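Local coordinates for proline dipeptidase (Streptococcus agalactiae, PDB 3OOO), which probably hydrolyses dipeptides ending in proline with the help of manganese, the chain described here being the N-terminal creatinase/prolidase domain of the longer enzyme, at residues P91-S96 / Q114-G119; Q42-V47 / N81-I86; P53-P58 / Q67-P72; F22-T27 / L99-N104. One frame throughout, in Å; residues are numbered along the deposited sequence. Where two conformers were deposited one is given.

Interaction 1: P91-S96 / Q114-G119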
# COMPACT_ATOMS: atom_id res chain seq x y z
N PRO A 91 2.60 -17.29 -17.65
CA PRO A 91 2.40 -17.69 -19.05
C PRO A 91 1.88 -16.59 -19.96
O PRO A 91 2.01 -16.71 -21.18
CB PRO A 91 1.37 -18.81 -18.94
CG PRO A 91 0.56 -18.44 -17.73
CD PRO A 91 1.56 -17.85 -16.77
N SER A 92 1.30 -15.53 -19.40
CA SER A 92 0.68 -14.48 -20.22
C SER A 92 0.77 -13.10 -19.59
O SER A 92 0.59 -12.94 -18.38
CB SER A 92 -0.79 -14.82 -20.52
OG SER A 92 -1.40 -13.77 -21.25
N PHE A 93 1.03 -12.10 -20.43
CA PHE A 93 1.09 -10.71 -20.01
C PHE A 93 0.29 -9.79 -20.93
O PHE A 93 0.28 -8.58 -20.74
CB PHE A 93 2.55 -10.23 -19.92
CG PHE A 93 3.40 -11.09 -19.05
CD1 PHE A 93 3.42 -10.90 -17.67
CD2 PHE A 93 4.17 -12.10 -19.60
CE1 PHE A 93 4.21 -11.71 -16.86
CE2 PHE A 93 4.96 -12.92 -18.80
CZ PHE A 93 4.97 -12.72 -17.42
N SER A 94 -0.38 -10.39 -21.91
CA SER A 94 -1.26 -9.64 -22.81
C SER A 94 -2.48 -9.15 -22.02
O SER A 94 -3.55 -9.75 -22.07
CB SER A 94 -1.70 -10.51 -23.99
OG SER A 94 -0.59 -11.02 -24.70
N VAL A 95 -2.29 -8.06 -21.27
CA VAL A 95 -3.35 -7.52 -20.41
C VAL A 95 -3.71 -6.09 -20.77
O VAL A 95 -2.92 -5.35 -21.36
CB VAL A 95 -2.99 -7.61 -18.89
CG1 VAL A 95 -2.83 -9.06 -18.44
CG2 VAL A 95 -1.73 -6.80 -18.57
N SER A 96 -4.93 -5.71 -20.41
CA SER A 96 -5.38 -4.33 -20.55
C SER A 96 -5.87 -3.81 -19.20
O SER A 96 -5.65 -2.65 -18.87
CB SER A 96 -6.50 -4.23 -21.59
OG SER A 96 -7.66 -4.93 -21.18
N GLN A 114 3.57 -3.19 -11.65
CA GLN A 114 3.52 -2.35 -12.85
C GLN A 114 4.71 -2.57 -13.79
O GLN A 114 4.60 -2.32 -14.99
CB GLN A 114 3.39 -0.88 -12.48
CG GLN A 114 2.02 -0.53 -11.92
CD GLN A 114 1.90 0.93 -11.51
OE1 GLN A 114 2.48 1.35 -10.50
NE2 GLN A 114 1.14 1.69 -12.27
N THR A 115 5.84 -3.06 -13.26
CA THR A 115 6.99 -3.40 -14.10
C THR A 115 6.76 -4.70 -14.87
O THR A 115 7.44 -4.96 -15.87
CB THR A 115 8.33 -3.51 -13.31
OG1 THR A 115 8.33 -4.69 -12.49
CG2 THR A 115 8.58 -2.27 -12.47
N VAL A 116 5.81 -5.50 -14.40
CA VAL A 116 5.51 -6.81 -14.97
C VAL A 116 4.35 -6.73 -15.96
O VAL A 116 4.42 -7.32 -17.04
CB VAL A 116 5.19 -7.84 -13.86
CG1 VAL A 116 4.71 -9.17 -14.45
CG2 VAL A 116 6.41 -8.06 -12.97
N PHE A 117 3.31 -6.00 -15.59
CA PHE A 117 2.11 -5.91 -16.41
C PHE A 117 1.92 -4.50 -16.96
O PHE A 117 1.84 -3.54 -16.19
CB PHE A 117 0.87 -6.31 -15.60
CG PHE A 117 0.96 -7.67 -14.99
CD1 PHE A 117 0.71 -8.81 -15.74
CD2 PHE A 117 1.31 -7.82 -13.64
CE1 PHE A 117 0.80 -10.08 -15.17
CE2 PHE A 117 1.39 -9.08 -13.06
CZ PHE A 117 1.14 -10.21 -13.83
N ASP A 118 1.86 -4.40 -18.28
CA ASP A 118 1.56 -3.15 -18.96
C ASP A 118 0.05 -3.04 -19.21
O ASP A 118 -0.44 -3.31 -20.31
CB ASP A 118 2.34 -3.05 -20.28
CG ASP A 118 2.20 -1.70 -20.96
OD1 ASP A 118 2.04 -0.69 -20.24
OD2 ASP A 118 2.23 -1.66 -22.21
N GLY A 119 -0.68 -2.67 -18.17
CA GLY A 119 -2.12 -2.52 -18.24
C GLY A 119 -2.58 -1.56 -17.17
O GLY A 119 -1.79 -1.13 -16.33
O HOH W 1 1.66 -6.79 -19.73
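Apolar side chains make up most of the contact between residues 91-96 and 114-119. Phe93 swings its ring, with CG anti to its own carbonyl carbon (chi1 -54°), so that CE1 lies 3.5 Å from CG1 of Val116. The same methyl sits over the centre of the Phe117 ring, so this valine fills the angle between two aromatics. The rings themselves meet obliquely, with planes 43° apart and CD1 of Phe93 3.7 Å from CE1 of Phe117. Val95 turns toward the other segment and sets CG2 4.0 Å from CB of Phe117; a short branched residue suits a place where the backbones draw together.

The polar part is carried by water. One water donates to Phe93 O at 2.5 Å and accepts from Asp118 N at 2.8 Å, linking two main chains that are too far apart there to bond directly. Ser94, the centre of an inverse gamma turn, bends the chain just after this bridge and points its own CB away.

Main-chain packing closes the far end. Gly119 brings CA within 3.6 Å of Ser96 O, and a CB there would crowd both this oxygen and Val95. Ser96 bonds to His120 through the backbone, and its OG to Glu18 and Gln16. The two loops thus converge as they lead into strands 97-100 and 120-123, parallel neighbours at one side of the domain's mixed sheet.

Interaction 2: Q42-V47 / N81-I86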
# COMPACT_ATOMS: atom_id res chain seq x y z
N GLN A 42 7.49 -11.22 -1.20
CA GLN A 42 6.35 -11.25 -2.11
C GLN A 42 5.54 -12.53 -2.06
O GLN A 42 6.09 -13.63 -2.05
CB GLN A 42 6.81 -11.03 -3.57
CG GLN A 42 7.70 -9.81 -3.82
CD GLN A 42 7.15 -8.53 -3.23
OE1 GLN A 42 5.93 -8.32 -3.17
NE2 GLN A 42 8.05 -7.65 -2.79
N MSE A 43 4.22 -12.33 -2.03
CA MSE A 43 3.16 -13.32 -2.09
C MSE A 43 2.13 -12.76 -3.15
O MSE A 43 1.59 -11.70 -2.83
CB MSE A 43 2.48 -13.35 -0.65
CG MSE A 43 2.38 -14.71 0.21
SE MSE A 43 0.64 -15.70 0.16
CE MSE A 43 -0.49 -14.28 0.89
N PHE A 44 1.82 -13.44 -4.26
CA PHE A 44 0.69 -13.04 -5.11
C PHE A 44 -0.02 -14.28 -5.59
O PHE A 44 0.62 -15.27 -5.97
CB PHE A 44 1.16 -12.25 -6.34
CG PHE A 44 1.86 -10.96 -6.02
CD1 PHE A 44 1.15 -9.87 -5.50
CD2 PHE A 44 3.22 -10.84 -6.23
CE1 PHE A 44 1.80 -8.68 -5.20
CE2 PHE A 44 3.89 -9.65 -5.93
CZ PHE A 44 3.18 -8.56 -5.42
N LEU A 45 -1.35 -14.21 -5.62
CA LEU A 45 -2.16 -15.22 -6.27
C LEU A 45 -2.69 -14.63 -7.56
O LEU A 45 -3.47 -13.67 -7.54
CB LEU A 45 -3.31 -15.65 -5.36
CG LEU A 45 -4.32 -16.67 -5.91
CD1 LEU A 45 -3.66 -18.02 -6.18
CD2 LEU A 45 -5.48 -16.83 -4.95
N PHE A 46 -2.26 -15.20 -8.68
CA PHE A 46 -2.64 -14.72 -10.00
C PHE A 46 -3.81 -15.53 -10.52
O PHE A 46 -3.69 -16.74 -10.73
CB PHE A 46 -1.45 -14.81 -10.98
CG PHE A 46 -0.27 -13.98 -10.57
CD1 PHE A 46 -0.24 -12.61 -10.83
CD2 PHE A 46 0.82 -14.56 -9.93
CE1 PHE A 46 0.85 -11.83 -10.45
CE2 PHE A 46 1.93 -13.79 -9.55
CZ PHE A 46 1.94 -12.42 -9.81
N VAL A 47 -4.94 -14.86 -10.70
CA VAL A 47 -6.17 -15.50 -11.17
C VAL A 47 -6.46 -15.01 -12.58
O VAL A 47 -6.89 -13.87 -12.79
CB VAL A 47 -7.35 -15.22 -10.22
CG1 VAL A 47 -8.64 -15.88 -10.74
CG2 VAL A 47 -7.03 -15.71 -8.81
N ASN A 81 15.53 -11.53 -8.00
CA ASN A 81 14.60 -10.43 -8.17
C ASN A 81 13.20 -11.03 -8.41
O ASN A 81 12.98 -11.71 -9.42
CB ASN A 81 15.05 -9.59 -9.37
CG ASN A 81 14.15 -8.41 -9.66
OD1 ASN A 81 12.92 -8.50 -9.59
ND2 ASN A 81 14.76 -7.28 -10.01
N PRO A 82 12.26 -10.80 -7.46
CA PRO A 82 10.96 -11.45 -7.60
C PRO A 82 10.17 -10.97 -8.81
O PRO A 82 9.41 -11.74 -9.39
CB PRO A 82 10.23 -11.07 -6.30
CG PRO A 82 10.89 -9.80 -5.86
CD PRO A 82 12.33 -9.94 -6.27
N TRP A 83 10.36 -9.71 -9.20
CA TRP A 83 9.66 -9.15 -10.35
C TRP A 83 10.11 -9.80 -11.65
O TRP A 83 9.28 -10.12 -12.51
CB TRP A 83 9.80 -7.63 -10.39
CG TRP A 83 9.58 -7.04 -9.04
CD1 TRP A 83 10.52 -6.45 -8.23
CD2 TRP A 83 8.36 -7.03 -8.30
NE1 TRP A 83 9.95 -6.06 -7.05
CE2 TRP A 83 8.62 -6.40 -7.06
CE3 TRP A 83 7.06 -7.47 -8.57
CZ2 TRP A 83 7.64 -6.21 -6.09
CZ3 TRP A 83 6.07 -7.28 -7.60
CH2 TRP A 83 6.37 -6.66 -6.37
N GLN A 84 11.42 -10.02 -11.77
CA GLN A 84 11.98 -10.75 -12.91
C GLN A 84 11.50 -12.20 -12.90
O GLN A 84 11.21 -12.78 -13.96
CB GLN A 84 13.51 -10.69 -12.88
CG GLN A 84 14.08 -9.31 -13.15
CD GLN A 84 15.59 -9.26 -12.96
OE1 GLN A 84 16.17 -8.18 -12.80
NE2 GLN A 84 16.23 -10.42 -12.97
N LYS A 85 11.42 -12.79 -11.71
CA LYS A 85 10.96 -14.17 -11.56
C LYS A 85 9.53 -14.31 -12.05
O LYS A 85 9.20 -15.26 -12.77
CB LYS A 85 11.07 -14.62 -10.09
CG LYS A 85 10.94 -16.11 -9.89
CD LYS A 85 12.20 -16.83 -10.35
CE LYS A 85 12.01 -18.33 -10.31
NZ LYS A 85 13.19 -19.02 -10.89
N ILE A 86 8.67 -13.37 -11.65
CA ILE A 86 7.28 -13.36 -12.09
C ILE A 86 7.21 -13.20 -13.61
O ILE A 86 6.49 -13.94 -14.28
CB ILE A 86 6.47 -12.24 -11.39
CG1 ILE A 86 6.37 -12.52 -9.88
CG2 ILE A 86 5.07 -12.09 -12.02
CD1 ILE A 86 5.99 -11.29 -9.04
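Trp83 lays the far rim of its indole against Gln42 and Phe44, CZ2 and CH2 meeting the amide of the first and CZ3 the ring of the second. The Gln42 chain, bent at chi2 (-49°), lays its CG against the Pro82 ring, 3.8 Å from CB, and brings NE2 to 3.6 Å from Trp83 CZ2. Amide and indole planes are 43° apart, so this is oblique van der Waals contact, and glutamine suits it by offering a methylene, CG, to the proline and a flat end to the indole.

Phe44 and Trp83 touch rim to rim, CE2 to CZ3 at 3.6 Å, neither ring lying over the other's face. Ile86, one helical turn further on, reaches both phenylalanines with different branches: CD1 is 4.0 Å from Phe44 CD2, and CG2 is 3.8 Å from Phe46 CZ. A beta-branched side chain can serve two neighbours in this way.

Asn81 caps the helix. Its OD1 accepts from Gln84 N at 3.1 Å, the donor standing above the carbonyl plane, and more weakly from Trp83 N. Pro82, which has no N-H to leave unpaired, fits the first turn.

Phe44 and Phe46 alternate with Leu45, which faces the other side of the sheet. Strand residues 44-47 and helix residues 82-86 run 23° apart, their axes 12.7 Å from each other at closest approach: the hydrophobic interface of an alpha/beta domain, helix against sheet.

Interaction 3: P53-P58 / Q67-P72; sequences PILFVP and QSVPFP
Phe71 holds CG in the crowded position between its backbone N and carbonyl carbon (chi1 47°), and chi2 turns the ring broadside to Pro53. Pro53 CB then stands 3.9 Å from the centroid of the Phe71 ring, only 7° off the normal: a CH-pi contact over one face. Proline suits this place because its ring is compact and rigid, and its CG and CD also touch the phenyl. The opposite face is covered by Val69 CB from two residues back in the chain, so the aromatic ring is sandwiched between aliphatic groups.

Leu55, with CG anti to its backbone N, meets the same ring in its plane, CB lying 4.0 Å from Phe71 CE1. Its branch CD2 continues to CG2 of Val69, 4.2 Å away. Residues 53-58 and 67-72 belong to the beta-alpha-beta unit of strand 54-58, helix 62-68 and strand 73-76, and the chain here is returning from the helix to the sheet. The first bond of the parallel pairing is made by Leu55 N, which donates to Pro72 O at 2.9 Å, almost straight at 170° and in the carbonyl plane. Pro72 O also receives a CA-H...O contact from Ile54, its CA 3.4 Å away; Leu55 goes on to pair with Phe74 through the backbone.

Pro53 O is buried without a hydrogen-bonding partner. Carbon atoms crowd it instead: Phe71 CD1 lies 3.2 Å from Pro53 O, with Pro72 CD near by, the latter part of a residue that has no N-H to offer.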
# COMPACT_ATOMS: atom_id res chain seq x y z
N PRO A 53 -5.44 -20.88 -11.47
CA PRO A 53 -4.65 -19.85 -10.79
C PRO A 53 -3.20 -20.27 -10.64
O PRO A 53 -2.87 -21.45 -10.74
CB PRO A 53 -5.29 -19.76 -9.40
CG PRO A 53 -6.61 -20.39 -9.52
CD PRO A 53 -6.53 -21.39 -10.62
N ILE A 54 -2.33 -19.29 -10.39
CA ILE A 54 -0.92 -19.54 -10.12
C ILE A 54 -0.54 -18.77 -8.86
O ILE A 54 -0.79 -17.58 -8.76
CB ILE A 54 -0.03 -19.12 -11.31
CG1 ILE A 54 -0.46 -19.87 -12.57
CG2 ILE A 54 1.45 -19.37 -10.99
CD1 ILE A 54 0.28 -19.48 -13.82
N LEU A 55 0.07 -19.48 -7.91
CA LEU A 55 0.50 -18.87 -6.65
C LEU A 55 2.01 -18.67 -6.62
O LEU A 55 2.78 -19.58 -6.92
CB LEU A 55 0.02 -19.74 -5.48
CG LEU A 55 0.46 -19.38 -4.06
CD1 LEU A 55 0.01 -18.00 -3.67
CD2 LEU A 55 -0.09 -20.39 -3.09
N PHE A 56 2.43 -17.45 -6.30
CA PHE A 56 3.84 -17.09 -6.17
C PHE A 56 4.13 -16.79 -4.72
O PHE A 56 3.43 -15.98 -4.12
CB PHE A 56 4.13 -15.85 -7.04
CG PHE A 56 5.56 -15.36 -6.98
CD1 PHE A 56 6.60 -16.14 -7.45
CD2 PHE A 56 5.85 -14.09 -6.49
CE1 PHE A 56 7.91 -15.69 -7.41
CE2 PHE A 56 7.17 -13.62 -6.44
CZ PHE A 56 8.20 -14.42 -6.91
N VAL A 57 5.14 -17.43 -4.15
CA VAL A 57 5.48 -17.24 -2.73
C VAL A 57 6.99 -17.19 -2.53
O VAL A 57 7.74 -17.54 -3.44
CB VAL A 57 4.91 -18.39 -1.83
CG1 VAL A 57 3.40 -18.29 -1.72
CG2 VAL A 57 5.35 -19.77 -2.34
N PRO A 58 7.46 -16.75 -1.35
CA PRO A 58 8.89 -16.91 -1.09
C PRO A 58 9.26 -18.39 -1.14
O PRO A 58 8.44 -19.25 -0.79
CB PRO A 58 9.05 -16.36 0.33
CG PRO A 58 7.91 -15.44 0.51
CD PRO A 58 6.77 -16.05 -0.25
N GLN A 67 1.35 -28.18 -0.77
CA GLN A 67 0.55 -29.11 0.05
C GLN A 67 -0.86 -28.56 0.28
O GLN A 67 -1.76 -29.30 0.72
CB GLN A 67 1.26 -29.38 1.38
CG GLN A 67 2.58 -30.13 1.23
CD GLN A 67 3.33 -30.28 2.53
OE1 GLN A 67 2.78 -30.76 3.53
NE2 GLN A 67 4.59 -29.86 2.54
N SER A 68 -1.05 -27.28 -0.04
CA SER A 68 -2.30 -26.58 0.26
C SER A 68 -3.17 -26.31 -0.97
O SER A 68 -4.40 -26.30 -0.89
CB SER A 68 -2.00 -25.26 0.99
OG SER A 68 -1.21 -25.48 2.14
N VAL A 69 -2.52 -26.08 -2.12
CA VAL A 69 -3.25 -25.76 -3.36
C VAL A 69 -2.94 -26.76 -4.48
O VAL A 69 -1.83 -27.29 -4.55
CB VAL A 69 -3.00 -24.30 -3.84
CG1 VAL A 69 -3.26 -23.31 -2.72
CG2 VAL A 69 -1.60 -24.12 -4.39
N PRO A 70 -3.94 -27.04 -5.35
CA PRO A 70 -3.77 -28.03 -6.41
C PRO A 70 -3.23 -27.47 -7.72
O PRO A 70 -2.91 -28.23 -8.64
CB PRO A 70 -5.19 -28.56 -6.60
CG PRO A 70 -6.05 -27.37 -6.31
CD PRO A 70 -5.34 -26.59 -5.24
N PHE A 71 -3.14 -26.14 -7.81
CA PHE A 71 -2.70 -25.45 -9.02
C PHE A 71 -1.23 -25.02 -8.93
O PHE A 71 -0.61 -25.17 -7.86
CB PHE A 71 -3.64 -24.27 -9.30
CG PHE A 71 -3.93 -23.40 -8.11
CD1 PHE A 71 -3.00 -22.46 -7.67
CD2 PHE A 71 -5.14 -23.51 -7.43
CE1 PHE A 71 -3.27 -21.65 -6.57
CE2 PHE A 71 -5.43 -22.69 -6.33
CZ PHE A 71 -4.49 -21.76 -5.90
N PRO A 72 -0.65 -24.51 -10.03
CA PRO A 72 0.80 -24.24 -10.03
C PRO A 72 1.28 -23.26 -8.96
O PRO A 72 0.61 -22.26 -8.67
CB PRO A 72 1.06 -23.68 -11.42
CG PRO A 72 -0.01 -24.30 -12.26
CD PRO A 72 -1.22 -24.31 -11.38

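Interaction 4: F22-T27 / L99-N104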
# COMPACT_ATOMS: atom_id res chain seq x y z
N PHE A 22 -4.26 -11.22 -6.21
CA PHE A 22 -4.55 -11.14 -4.78
C PHE A 22 -3.27 -11.16 -3.97
O PHE A 22 -2.33 -11.88 -4.30
CB PHE A 22 -5.49 -12.28 -4.36
CG PHE A 22 -6.83 -12.23 -5.04
CD1 PHE A 22 -7.83 -11.41 -4.53
CD2 PHE A 22 -7.06 -12.94 -6.21
CE1 PHE A 22 -9.07 -11.33 -5.16
CE2 PHE A 22 -8.30 -12.88 -6.85
CZ PHE A 22 -9.30 -12.07 -6.32
N SER A 23 -3.23 -10.33 -2.93
CA SER A 23 -2.02 -10.18 -2.13
C SER A 23 -2.28 -10.20 -0.62
O SER A 23 -1.37 -10.43 0.16
CB SER A 23 -1.32 -8.87 -2.50
OG SER A 23 -2.17 -7.75 -2.33
N ASP A 24 -3.52 -9.94 -0.22
CA ASP A 24 -3.88 -9.90 1.19
C ASP A 24 -3.85 -11.33 1.75
O ASP A 24 -4.57 -12.19 1.26
CB ASP A 24 -5.27 -9.26 1.35
CG ASP A 24 -5.66 -8.99 2.79
OD1 ASP A 24 -5.28 -9.75 3.70
OD2 ASP A 24 -6.38 -7.99 3.02
N PRO A 25 -3.00 -11.59 2.77
CA PRO A 25 -2.93 -12.93 3.37
C PRO A 25 -4.29 -13.48 3.79
O PRO A 25 -4.55 -14.67 3.64
CB PRO A 25 -2.03 -12.72 4.59
CG PRO A 25 -1.15 -11.58 4.20
CD PRO A 25 -2.04 -10.66 3.40
N VAL A 26 -5.16 -12.60 4.28
CA VAL A 26 -6.51 -13.00 4.68
C VAL A 26 -7.34 -13.42 3.46
O VAL A 26 -8.02 -14.45 3.49
CB VAL A 26 -7.21 -11.87 5.48
CG1 VAL A 26 -8.65 -12.23 5.80
CG2 VAL A 26 -6.44 -11.58 6.76
N THR A 27 -7.26 -12.64 2.39
CA THR A 27 -7.99 -12.94 1.15
C THR A 27 -7.49 -14.23 0.53
O THR A 27 -8.28 -15.09 0.14
CB THR A 27 -7.85 -11.79 0.13
OG1 THR A 27 -8.28 -10.56 0.73
CG2 THR A 27 -8.71 -12.07 -1.10
N LEU A 99 -7.18 -6.42 -12.02
CA LEU A 99 -7.77 -6.14 -10.71
C LEU A 99 -6.77 -6.48 -9.62
O LEU A 99 -6.11 -7.51 -9.69
CB LEU A 99 -9.07 -6.93 -10.52
CG LEU A 99 -10.19 -6.78 -11.56
CD1 LEU A 99 -11.40 -7.58 -11.15
CD2 LEU A 99 -10.57 -5.32 -11.77
N ALA A 100 -6.64 -5.61 -8.63
CA ALA A 100 -5.75 -5.85 -7.49
C ALA A 100 -6.39 -5.36 -6.20
O ALA A 100 -7.39 -4.65 -6.24
CB ALA A 100 -4.40 -5.18 -7.73
N GLU A 101 -5.82 -5.76 -5.06
CA GLU A 101 -6.38 -5.40 -3.76
C GLU A 101 -5.78 -4.10 -3.24
O GLU A 101 -4.83 -4.10 -2.46
CB GLU A 101 -6.16 -6.52 -2.74
CG GLU A 101 -6.83 -7.82 -3.10
CD GLU A 101 -6.76 -8.80 -1.97
OE1 GLU A 101 -5.81 -9.61 -1.95
OE2 GLU A 101 -7.63 -8.73 -1.07
N PHE A 102 -6.35 -2.99 -3.68
CA PHE A 102 -5.82 -1.66 -3.37
C PHE A 102 -5.82 -1.34 -1.87
O PHE A 102 -5.00 -0.54 -1.42
CB PHE A 102 -6.58 -0.60 -4.16
CG PHE A 102 -6.11 -0.43 -5.59
CD1 PHE A 102 -5.24 -1.36 -6.18
CD2 PHE A 102 -6.56 0.64 -6.36
CE1 PHE A 102 -4.82 -1.20 -7.51
CE2 PHE A 102 -6.14 0.81 -7.68
CZ PHE A 102 -5.27 -0.11 -8.26
N ASP A 103 -6.70 -1.98 -1.10
CA ASP A 103 -6.75 -1.78 0.36
C ASP A 103 -5.63 -2.51 1.12
O ASP A 103 -5.42 -2.26 2.32
CB ASP A 103 -8.10 -2.23 0.94
CG ASP A 103 -9.25 -1.31 0.54
OD1 ASP A 103 -9.01 -0.16 0.13
OD2 ASP A 103 -10.41 -1.76 0.67
N ASN A 104 -4.93 -3.42 0.44
CA ASN A 104 -3.87 -4.22 1.06
C ASN A 104 -2.51 -3.95 0.43
O ASN A 104 -1.50 -3.81 1.12
CB ASN A 104 -4.18 -5.71 0.97
CG ASN A 104 -2.97 -6.59 1.31
OD1 ASN A 104 -2.24 -7.05 0.43
ND2 ASN A 104 -2.76 -6.82 2.60
O HOH W 2 -3.32 -7.18 -4.85
O HOH W 3 -4.61 -5.62 4.55
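Glu101 OE1 is gripped by two backbone N-H groups, those of Ser23 and Asp24, each 2.9 Å away. Ser23 N approaches the anti lone pair, whereas Asp24 N comes from above the carboxylate plane along a nearly straight line, 168° at the hydrogen. The second oxygen, OE2, takes the hydroxyl of Thr27 on its syn side, Thr27 OG1 to Glu101 OE2 being 2.6 Å, tip to tip. Glutamate suits the site because its chain, extended beyond CG, carries both oxygens across to the turn. OE1 also lies at the edge of the Phe22 ring, in its plane.

The turn so held is the passage from strand 19-22 into helix 25-32, in a sheet where strand 97-100 runs parallel beside 19-22. Asp24 is the N-cap of this helix: its OD1 accepts from Val26 N, while Pro25 starts the first turn with no N-H needing a partner. The positive end of the helix dipole may ease the nearness of the Asp24 and Glu101 carboxylates, whose OD2 and OE2 are 4.3 Å apart.

Asn104 comes from the end of the other segment, CG anti to its backbone N (chi1 167°). Its amide stacks on the Asp24 carboxylate, planes 21° apart, and Asn104 OD1 accepts from Ser23 OG, 2.8 Å away, in plane on a lone pair. One water donates to Ser23 OG and accepts from Glu101 N; another joins Asn104 ND2 to Asp24 OD2, the latter bond weak. At neighbouring Asp103, OD1 is hydrogen-bonded to Thr108 of the second subunit.

All four contacts belong to one creatinase/prolidase N-terminal domain built round a mixed sheet. Interactions 2 and 3 have centres about 11 Å apart and share adjacent antiparallel strands, 44-48 and 54-58, whose backbones are probably hydrogen-bonded. The centres of interactions 4 and 2 are about 13 Å apart, and the pairing of Phe22 with Leu45 joins them. Interaction 1, its centre about 12 Å from that of interaction 2, touches it where Val116 meets Ile86. Along the chain, interaction 4 spans interaction 2, which in turn spans interaction 3, while interactions 1 and 4 interleave. Early and late parts of the sequence are thereby tied into a single compact unit.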